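Long-range contacts in chitinase A (Cycas revoluta, PDB 4MNK), which probably hydrolyses chitin as a plant class V chitinase of glycoside hydrolase family 18, and binds N-acetylglucosamine oligosaccharides: residues V69-S74 / Y110-L115; G114-Y119 / L155-V160; L184-V189 / K233-I238. All coordinates share one frame; numbering follows the deposited sequence.

Contact 1: residues V69-S74 / Y110-L115; sequences VKTLIS and YGFHGL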
loop_
_atom_site.group_PDB
_atom_site.type_symbol
_atom_site.label_atom_id
_atom_site.label_comp_id
_atom_site.label_asym_id
_atom_site.label_seq_id
_atom_site.Cartn_x
_atom_site.Cartn_y
_atom_site.Cartn_z
ATOM N N VAL A 69 14.898 10.613 6.681
ATOM C CA VAL A 69 13.644 9.883 6.467
ATOM C C VAL A 69 12.519 10.459 7.333
ATOM O O VAL A 69 12.751 10.882 8.467
ATOM C CB VAL A 69 13.812 8.338 6.660
ATOM C CG1 VAL A 69 13.765 7.931 8.136
ATOM C CG2 VAL A 69 12.760 7.575 5.864
ATOM N N LYS A 70 11.317 10.510 6.768
ATOM C CA LYS A 70 10.133 10.962 7.494
ATOM C C LYS A 70 9.171 9.797 7.671
ATOM O O LYS A 70 9.288 8.781 6.987
ATOM C CB LYS A 70 9.450 12.114 6.757
ATOM C CG LYS A 70 10.284 13.381 6.688
ATOM C CD LYS A 70 9.498 14.526 6.070
ATOM C CE LYS A 70 10.377 15.748 5.843
ATOM N NZ LYS A 70 10.907 16.322 7.111
ATOM N N THR A 71 8.232 9.939 8.600
ATOM C CA THR A 71 7.298 8.858 8.896
ATOM C C THR A 71 5.852 9.327 8.889
ATOM O O THR A 71 5.556 10.503 9.127
ATOM C CB THR A 71 7.596 8.199 10.251
ATOM O OG1 THR A 71 7.457 9.178 11.285
ATOM C CG2 THR A 71 8.999 7.597 10.276
ATOM N N LEU A 72 4.957 8.392 8.597
ATOM C CA LEU A 72 3.524 8.621 8.685
ATOM C C LEU A 72 2.901 7.442 9.403
ATOM O O LEU A 72 3.435 6.332 9.379
ATOM C CB LEU A 72 2.892 8.779 7.295
ATOM C CG LEU A 72 3.255 10.016 6.456
ATOM C CD1 LEU A 72 4.560 9.837 5.681
ATOM C CD2 LEU A 72 2.121 10.374 5.502
ATOM N N ILE A 73 1.780 7.687 10.065
ATOM C CA ILE A 73 1.023 6.603 10.670
ATOM C C ILE A 73 -0.270 6.397 9.882
ATOM O O ILE A 73 -1.018 7.345 9.629
ATOM C CB ILE A 73 0.803 6.816 12.197
ATOM C CG1 ILE A 73 0.072 5.618 12.817
ATOM C CG2 ILE A 73 0.111 8.151 12.488
ATOM C CD1 ILE A 73 0.244 5.503 14.320
ATOM N N SER A 74 -0.488 5.158 9.450
ATOM C CA SER A 74 -1.656 4.804 8.655
ATOM C C SER A 74 -2.785 4.305 9.547
ATOM O O SER A 74 -2.572 3.479 10.437
ATOM C CB SER A 74 -1.289 3.752 7.602
ATOM O OG SER A 74 -2.397 3.439 6.778
ATOM N N TYR A 110 3.221 10.537 18.924
ATOM C CA TYR A 110 4.270 9.557 18.649
ATOM C C TYR A 110 5.395 10.063 17.747
ATOM O O TYR A 110 6.310 9.311 17.423
ATOM C CB TYR A 110 3.674 8.263 18.085
ATOM C CG TYR A 110 2.764 7.523 19.039
ATOM C CD1 TYR A 110 1.446 7.251 18.693
ATOM C CD2 TYR A 110 3.224 7.082 20.282
ATOM C CE1 TYR A 110 0.606 6.569 19.560
ATOM C CE2 TYR A 110 2.388 6.401 21.160
ATOM C CZ TYR A 110 1.080 6.151 20.790
ATOM O OH TYR A 110 0.243 5.477 21.644
ATOM N N GLY A 111 5.329 11.328 17.340
ATOM C CA GLY A 111 6.405 11.936 16.559
ATOM C C GLY A 111 6.393 11.601 15.077
ATOM O O GLY A 111 7.439 11.625 14.424
ATOM N N PHE A 112 5.210 11.292 14.547
ATOM C CA PHE A 112 5.020 11.091 13.113
ATOM C C PHE A 112 4.891 12.420 12.379
ATOM O O PHE A 112 4.429 13.414 12.948
ATOM C CB PHE A 112 3.786 10.223 12.853
ATOM C CG PHE A 112 3.974 8.788 13.237
ATOM C CD1 PHE A 112 4.601 7.906 12.366
ATOM C CD2 PHE A 112 3.540 8.316 14.470
ATOM C CE1 PHE A 112 4.787 6.572 12.714
ATOM C CE2 PHE A 112 3.723 6.981 14.826
ATOM C CZ PHE A 112 4.349 6.111 13.949
ATOM N N HIS A 113 5.287 12.426 11.110
ATOM C CA HIS A 113 5.229 13.634 10.284
ATOM C C HIS A 113 3.956 13.719 9.453
ATOM O O HIS A 113 3.736 14.700 8.744
ATOM C CB HIS A 113 6.444 13.717 9.357
ATOM C CG HIS A 113 7.752 13.574 10.064
ATOM N ND1 HIS A 113 8.446 14.646 10.580
ATOM C CD2 HIS A 113 8.496 12.477 10.336
ATOM C CE1 HIS A 113 9.560 14.215 11.144
ATOM N NE2 HIS A 113 9.612 12.900 11.012
ATOM N N GLY A 114 3.115 12.696 9.532
ATOM C CA GLY A 114 1.901 12.685 8.742
ATOM C C GLY A 114 0.944 11.571 9.084
ATOM O O GLY A 114 1.248 10.692 9.897
ATOM N N LEU A 115 -0.217 11.638 8.436
ATOM C CA LEU A 115 -1.311 10.697 8.596
ATOM C C LEU A 115 -1.658 10.092 7.254
ATOM O O LEU A 115 -1.577 10.756 6.217
ATOM C CB LEU A 115 -2.552 11.419 9.126
ATOM C CG LEU A 115 -2.518 11.917 10.569
ATOM C CD1 LEU A 115 -3.673 12.871 10.836
ATOM C CD2 LEU A 115 -2.538 10.747 11.544
#
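Ile73 sets its branch point squarely over the ring of Phe112, with CB 3.7 Å from the ring centroid and only 4° off the normal, a CH-pi contact. The ethyl branch runs on toward the rim of the same face, CD1 of Ile73 lying 3.8 Å from CE2 of Phe112. Thr71 OG1 approaches Phe112 CD1 obliquely at 3.3 Å; it is hydrogen-bonded with the hydroxyl of Thr59. Beside it, Lys70 CG lies over one face of the His113 imidazole, 4.2 Å from its centroid. Two backbone bonds hold the chains in register behind these side chains. His113 N donates to Thr71 O at 2.8 Å, bent at 142°, and Ile73 N donates more directly to Gly114 O at 3.1 Å. Phe112 CG stands anti to the carbonyl carbon (chi1 -71°), which carries the ring across strand 70-74. An alanine in place of Phe112 would probably open a gap beneath Ile73 and leave its CB and CD1 without their aromatic partner. The chain reaches this point through a Schellman motif at Gly111, where helix 93-110 ends. Ile73 and Leu115, side by side, form a parallel bridge between neighbouring strands of the family 18 TIM barrel, and both meet helix 93-110. Phe112 reaches Phe58 of helix 52-63 and Tyr33 of strand 30-36, while Leu72 packs against Leu155 and Thr157 of strand 155-161.

Contact 2: residues G114-Y119 / L155-V160; sequences GLDLDY and LLTEAV. With NAG (2-acetamido-2-deoxy-beta-D-glucopyranose), chain B.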
loop_
_atom_site.group_PDB
_atom_site.type_symbol
_atom_site.label_atom_id
_atom_site.label_comp_id
_atom_site.label_asym_id
_atom_site.label_seq_id
_atom_site.Cartn_x
_atom_site.Cartn_y
_atom_site.Cartn_z
ATOM N N GLY A 114 3.115 12.696 9.532
ATOM C CA GLY A 114 1.901 12.685 8.742
ATOM C C GLY A 114 0.944 11.571 9.084
ATOM O O GLY A 114 1.248 10.692 9.897
ATOM N N LEU A 115 -0.217 11.638 8.436
ATOM C CA LEU A 115 -1.311 10.697 8.596
ATOM C C LEU A 115 -1.658 10.092 7.254
ATOM O O LEU A 115 -1.577 10.756 6.217
ATOM C CB LEU A 115 -2.552 11.419 9.126
ATOM C CG LEU A 115 -2.518 11.917 10.569
ATOM C CD1 LEU A 115 -3.673 12.871 10.836
ATOM C CD2 LEU A 115 -2.538 10.747 11.544
ATOM N N ASP A 116 -2.066 8.830 7.288
ATOM C CA ASP A 116 -2.551 8.140 6.110
ATOM C C ASP A 116 -3.871 7.467 6.446
ATOM O O ASP A 116 -4.051 6.969 7.560
ATOM C CB ASP A 116 -1.528 7.103 5.647
ATOM C CG ASP A 116 -2.003 6.294 4.454
ATOM O OD1 ASP A 116 -2.001 6.826 3.324
ATOM O OD2 ASP A 116 -2.368 5.115 4.646
ATOM N N LEU A 117 -4.789 7.462 5.485
ATOM C CA LEU A 117 -6.050 6.742 5.629
ATOM C C LEU A 117 -6.064 5.548 4.690
ATOM O O LEU A 117 -5.867 5.705 3.483
ATOM C CB LEU A 117 -7.236 7.662 5.323
ATOM C CG LEU A 117 -7.295 8.991 6.079
ATOM C CD1 LEU A 117 -8.482 9.810 5.606
ATOM C CD2 LEU A 117 -7.359 8.774 7.584
ATOM N N ASP A 118 -6.278 4.359 5.246
ATOM C CA ASP A 118 -6.415 3.153 4.440
ATOM C C ASP A 118 -7.835 2.614 4.582
ATOM O O ASP A 118 -8.148 1.877 5.520
ATOM C CB ASP A 118 -5.364 2.106 4.834
ATOM C CG ASP A 118 -5.344 0.907 3.895
ATOM O OD1 ASP A 118 -4.511 0.001 4.108
ATOM O OD2 ASP A 118 -6.157 0.860 2.946
ATOM N N TYR A 119 -8.677 3.011 3.630
ATOM C CA TYR A 119 -10.103 2.714 3.615
ATOM C C TYR A 119 -10.431 1.987 2.316
ATOM O O TYR A 119 -10.360 2.567 1.230
ATOM C CB TYR A 119 -10.883 4.028 3.721
ATOM C CG TYR A 119 -12.401 3.946 3.675
ATOM C CD1 TYR A 119 -13.149 5.099 3.457
ATOM C CD2 TYR A 119 -13.088 2.739 3.852
ATOM C CE1 TYR A 119 -14.533 5.066 3.424
ATOM C CE2 TYR A 119 -14.483 2.693 3.808
ATOM C CZ TYR A 119 -15.194 3.864 3.594
ATOM O OH TYR A 119 -16.568 3.841 3.556
ATOM N N LEU A 155 1.679 15.793 6.962
ATOM C CA LEU A 155 1.378 15.232 5.656
ATOM C C LEU A 155 0.073 14.451 5.749
ATOM O O LEU A 155 -0.280 13.943 6.811
ATOM C CB LEU A 155 2.507 14.322 5.173
ATOM C CG LEU A 155 3.902 14.935 5.007
ATOM C CD1 LEU A 155 4.927 13.840 4.777
ATOM C CD2 LEU A 155 3.950 15.961 3.875
ATOM N N LEU A 156 -0.648 14.378 4.636
ATOM C CA LEU A 156 -1.866 13.593 4.563
ATOM C C LEU A 156 -1.887 12.810 3.267
ATOM O O LEU A 156 -1.811 13.385 2.179
ATOM C CB LEU A 156 -3.110 14.481 4.672
ATOM C CG LEU A 156 -4.450 13.738 4.631
ATOM C CD1 LEU A 156 -4.607 12.796 5.822
ATOM C CD2 LEU A 156 -5.612 14.716 4.548
ATOM N N THR A 157 -1.977 11.490 3.390
ATOM C CA THR A 157 -2.069 10.617 2.231
ATOM C C THR A 157 -3.217 9.634 2.418
ATOM O O THR A 157 -3.802 9.548 3.501
ATOM C CB THR A 157 -0.732 9.863 1.961
ATOM O OG1 THR A 157 -0.454 8.945 3.026
ATOM C CG2 THR A 157 0.427 10.841 1.828
ATOM N N GLU A 158 -3.565 8.921 1.356
ATOM C CA GLU A 158 -4.521 7.827 1.475
ATOM C C GLU A 158 -4.200 6.721 0.482
ATOM O O GLU A 158 -3.605 6.972 -0.572
ATOM C CB GLU A 158 -5.963 8.313 1.287
ATOM C CG GLU A 158 -6.372 8.475 -0.170
ATOM C CD GLU A 158 -7.740 9.093 -0.354
ATOM O OE1 GLU A 158 -8.364 8.814 -1.400
ATOM O OE2 GLU A 158 -8.190 9.853 0.532
ATOM N N ALA A 159 -4.597 5.502 0.831
ATOM C CA ALA A 159 -4.529 4.374 -0.081
ATOM C C ALA A 159 -5.684 4.478 -1.067
ATOM O O ALA A 159 -6.814 4.805 -0.685
ATOM C CB ALA A 159 -4.611 3.072 0.693
ATOM N N VAL A 160 -5.395 4.211 -2.337
ATOM C CA VAL A 160 -6.437 4.141 -3.352
ATOM C C VAL A 160 -6.363 2.828 -4.119
ATOM O O VAL A 160 -5.291 2.234 -4.270
ATOM C CB VAL A 160 -6.433 5.358 -4.332
ATOM C CG1 VAL A 160 -6.664 6.666 -3.582
ATOM C CG2 VAL A 160 -5.149 5.425 -5.146
HETATM C C1 NAG B . -3.877 -4.109 0.698
HETATM C C2 NAG B . -3.711 -3.529 2.110
HETATM C C3 NAG B . -2.789 -4.396 2.970
HETATM C C4 NAG B . -3.054 -5.897 2.827
HETATM C C5 NAG B . -3.181 -6.274 1.346
HETATM C C6 NAG B . -3.475 -7.757 1.117
HETATM C C7 NAG B . -2.115 -1.719 1.477
HETATM C C8 NAG B . -1.801 -0.258 1.625
HETATM N N2 NAG B . -3.218 -2.153 2.105
HETATM O O1 NAG B . -4.902 -3.419 0.020
HETATM O O3 NAG B . -2.895 -4.004 4.324
HETATM O O4 NAG B . -1.976 -6.594 3.413
HETATM O O5 NAG B . -4.199 -5.489 0.755
HETATM O O6 NAG B . -4.706 -8.116 1.705
HETATM O O7 NAG B . -1.371 -2.434 0.803
HETATM O O HOH W 1 -7.967 5.122 1.817
HETATM O O HOH W 2 -9.516 4.087 -0.977
#
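Strands 114-119 and 155-160 run parallel, their axes 4.5 Å apart at closest approach and turned by 19°, with Leu115 and Leu117 each bonded through N and O to the other strand. Leu115 N donates to Leu155 O at 2.8 Å, and the alternation continues until Ala159 N meets Leu117 O. Beyond that point a water takes over, accepting from Tyr119 N at 2.9 Å and lying close to the carbonyls of Leu117 and Ala159. Gly114 sits close to Leu155, where a CB would collide with that of the leucine. The side chains of Asp116 and Thr157 cross at about a right angle. Thr157 OG1 donates to Asp116 OD1 at 2.6 Å, meeting the oxygen on its anti side, 18° out of the carboxylate plane. Asp116 OD2 is bonded to Ser74, so both oxygens of this buried carboxylate are gripped. On the other face Leu156 CD1 touches Leu115 CB at 4.1 Å. Asp118 has CG anti to its backbone N (chi1 -172°), which brings OD2 to 3.5 Å from Ala159 CB while OD1 accepts from sugar N2 at 3.2 Å, nearly straight. Tyr192 also binds this sugar. With helix 125-149 the strands form a beta-alpha-beta unit of the family 18 TIM barrel; Asp116, Asp118 and Glu120 match the DxDxE part of the family signature, and Asp118 meets the sugar near the strand's C-terminal end, where such barrels carry their site.

Contact 3: residues L184-V189 / K233-I238; sequences LDWVNV and KLVLGI
Val235 presses one methyl, CG2, over a face of the Trp186 indole, reaching CD1 at 3.3 Å, where two neighbouring parallel strands of the TIM barrel lie side by side. Trp186 has CG between its backbone N and carbonyl carbon (chi1 70°), and the ring is laid across the valine rather than away from it. The other methyl, Val235 CG1, lies alongside the Asn188 amide, 3.7 Å from OD1. The branched valine thus fills the hollow bounded by the indole and the amide, and Phe326 of strand 324-328 also packs on it. On the opposite face the same strand again supplies the bump: Leu234 CD2 fits between two methyls of the partner strand. It lies 3.7 Å from Val187 CG2 and 3.9 Å from Val189 CG2, with helix 217-227 packing on Leu234 through Phe224 and Leu225. Between the two faces the backbones exchange bonds, from Val187 N to Lys233 O through to Gly237 N to Val189 O, the strand axes turned by 23°. Gly237 fits where a CB would run into Val189 O. At the N-terminal end Lys233 bends at chi2 and passes its CD 3.4 Å from Asp185 O, so that NZ donates to Leu184 O in the carbonyl plane at 2.8 Å; Ala181 O is a second acceptor. Asn188 OD1 also accepts from Trp186 NE1 at 3.0 Å, lying only 4° out of the indole plane.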
loop_
_atom_site.group_PDB
_atom_site.type_symbol
_atom_site.label_atom_id
_atom_site.label_comp_id
_atom_site.label_asym_id
_atom_site.label_seq_id
_atom_site.Cartn_x
_atom_site.Cartn_y
_atom_site.Cartn_z
ATOM N N LEU A 184 -4.653 16.458 -0.242
ATOM C CA LEU A 184 -3.653 15.447 0.111
ATOM C C LEU A 184 -2.311 15.705 -0.547
ATOM O O LEU A 184 -2.234 16.298 -1.621
ATOM C CB LEU A 184 -4.140 14.051 -0.292
ATOM C CG LEU A 184 -5.088 13.292 0.642
ATOM C CD1 LEU A 184 -6.479 13.903 0.668
ATOM C CD2 LEU A 184 -5.165 11.845 0.227
ATOM N N ASP A 185 -1.253 15.228 0.097
ATOM C CA ASP A 185 0.090 15.354 -0.453
ATOM C C ASP A 185 0.348 14.356 -1.574
ATOM O O ASP A 185 1.012 14.685 -2.556
ATOM C CB ASP A 185 1.119 15.236 0.663
ATOM C CG ASP A 185 1.014 16.376 1.638
ATOM O OD1 ASP A 185 1.515 17.475 1.318
ATOM O OD2 ASP A 185 0.404 16.189 2.708
ATOM N N TRP A 186 -0.190 13.148 -1.423
ATOM C CA TRP A 186 -0.205 12.151 -2.492
ATOM C C TRP A 186 -1.148 11.013 -2.144
ATOM O O TRP A 186 -1.666 10.951 -1.027
ATOM C CB TRP A 186 1.203 11.620 -2.808
ATOM C CG TRP A 186 1.849 10.749 -1.753
ATOM C CD1 TRP A 186 1.687 9.402 -1.584
ATOM C CD2 TRP A 186 2.795 11.166 -0.762
ATOM N NE1 TRP A 186 2.463 8.956 -0.538
ATOM C CE2 TRP A 186 3.152 10.020 -0.015
ATOM C CE3 TRP A 186 3.362 12.400 -0.420
ATOM C CZ2 TRP A 186 4.056 10.073 1.051
ATOM C CZ3 TRP A 186 4.261 12.450 0.637
ATOM C CH2 TRP A 186 4.594 11.294 1.363
ATOM N N VAL A 187 -1.382 10.130 -3.111
ATOM C CA VAL A 187 -2.111 8.892 -2.870
ATOM C C VAL A 187 -1.233 7.699 -3.208
ATOM O O VAL A 187 -0.400 7.760 -4.115
ATOM C CB VAL A 187 -3.459 8.807 -3.643
ATOM C CG1 VAL A 187 -4.409 9.898 -3.185
ATOM C CG2 VAL A 187 -3.248 8.856 -5.162
ATOM N N ASN A 188 -1.431 6.627 -2.454
ATOM C CA ASN A 188 -0.699 5.388 -2.633
ATOM C C ASN A 188 -1.556 4.426 -3.441
ATOM O O ASN A 188 -2.540 3.874 -2.940
ATOM C CB ASN A 188 -0.319 4.814 -1.268
ATOM C CG ASN A 188 0.642 5.712 -0.509
ATOM O OD1 ASN A 188 1.655 6.156 -1.053
ATOM N ND2 ASN A 188 0.324 5.993 0.751
ATOM N N VAL A 189 -1.186 4.260 -4.708
ATOM C CA VAL A 189 -1.965 3.463 -5.651
ATOM C C VAL A 189 -1.650 1.982 -5.471
ATOM O O VAL A 189 -0.528 1.542 -5.722
ATOM C CB VAL A 189 -1.700 3.891 -7.117
ATOM C CG1 VAL A 189 -2.571 3.094 -8.077
ATOM C CG2 VAL A 189 -1.938 5.387 -7.298
ATOM N N LYS A 233 1.206 13.502 -7.754
ATOM C CA LYS A 233 0.338 13.083 -6.648
ATOM C C LYS A 233 0.127 11.566 -6.596
ATOM O O LYS A 233 -0.499 11.059 -5.663
ATOM C CB LYS A 233 -1.027 13.784 -6.739
ATOM C CG LYS A 233 -0.994 15.303 -6.599
ATOM C CD LYS A 233 -0.866 15.729 -5.144
ATOM C CE LYS A 233 -0.891 17.236 -5.007
ATOM N NZ LYS A 233 -0.806 17.658 -3.584
ATOM N N LEU A 234 0.633 10.848 -7.596
ATOM C CA LEU A 234 0.489 9.395 -7.644
ATOM C C LEU A 234 1.776 8.696 -7.242
ATOM O O LEU A 234 2.851 8.995 -7.768
ATOM C CB LEU A 234 0.067 8.926 -9.040
ATOM C CG LEU A 234 -1.266 9.417 -9.615
ATOM C CD1 LEU A 234 -1.377 9.010 -11.072
ATOM C CD2 LEU A 234 -2.459 8.896 -8.822
ATOM N N VAL A 235 1.651 7.762 -6.305
ATOM C CA VAL A 235 2.768 6.936 -5.873
ATOM C C VAL A 235 2.419 5.482 -6.191
ATOM O O VAL A 235 1.422 4.948 -5.705
ATOM C CB VAL A 235 3.085 7.166 -4.374
ATOM C CG1 VAL A 235 4.100 6.160 -3.863
ATOM C CG2 VAL A 235 3.610 8.576 -4.168
ATOM N N LEU A 236 3.230 4.858 -7.044
ATOM C CA LEU A 236 2.939 3.519 -7.553
ATOM C C LEU A 236 3.280 2.414 -6.558
ATOM O O LEU A 236 4.439 2.249 -6.179
ATOM C CB LEU A 236 3.687 3.281 -8.867
ATOM C CG LEU A 236 3.541 1.891 -9.494
ATOM C CD1 LEU A 236 2.123 1.637 -9.997
ATOM C CD2 LEU A 236 4.550 1.712 -10.617
ATOM N N GLY A 237 2.272 1.641 -6.164
ATOM C CA GLY A 237 2.484 0.519 -5.257
ATOM C C GLY A 237 3.106 -0.681 -5.934
ATOM O O GLY A 237 2.749 -1.021 -7.067
ATOM N N ILE A 238 4.047 -1.309 -5.231
ATOM C CA ILE A 238 4.702 -2.535 -5.673
ATOM C C ILE A 238 4.662 -3.511 -4.496
ATOM O O ILE A 238 5.086 -3.160 -3.388
ATOM C CB ILE A 238 6.174 -2.282 -6.101
ATOM C CG1 ILE A 238 6.250 -1.205 -7.195
ATOM C CG2 ILE A 238 6.843 -3.589 -6.551
ATOM C CD1 ILE A 238 7.655 -0.721 -7.525
#

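Overall arrangement
The three contacts follow one another round the parallel strands of a single TIM barrel. Contact 1 joins strand 70-77 to 114-119, contact 2 joins 114-119 to 155-161, and contact 3 joins 186-190 to 234-247. Contact 2 begins on the segment where contact 1 ends, sharing Gly114 and Leu115, with centres about 11 Å apart; contact 3 opens after contact 2 has closed. Contacts 2 and 3, centres about 9 Å apart, meet where strands 155-161 and 186-190 pair, Glu158 O facing Asn188 N. Contacts 1 and 3, centres about 16 Å apart, do not touch. Segments far apart in sequence thereby become a continuous wall, and Asp118, on the strand that contacts 1 and 2 share, faces the bound sugar.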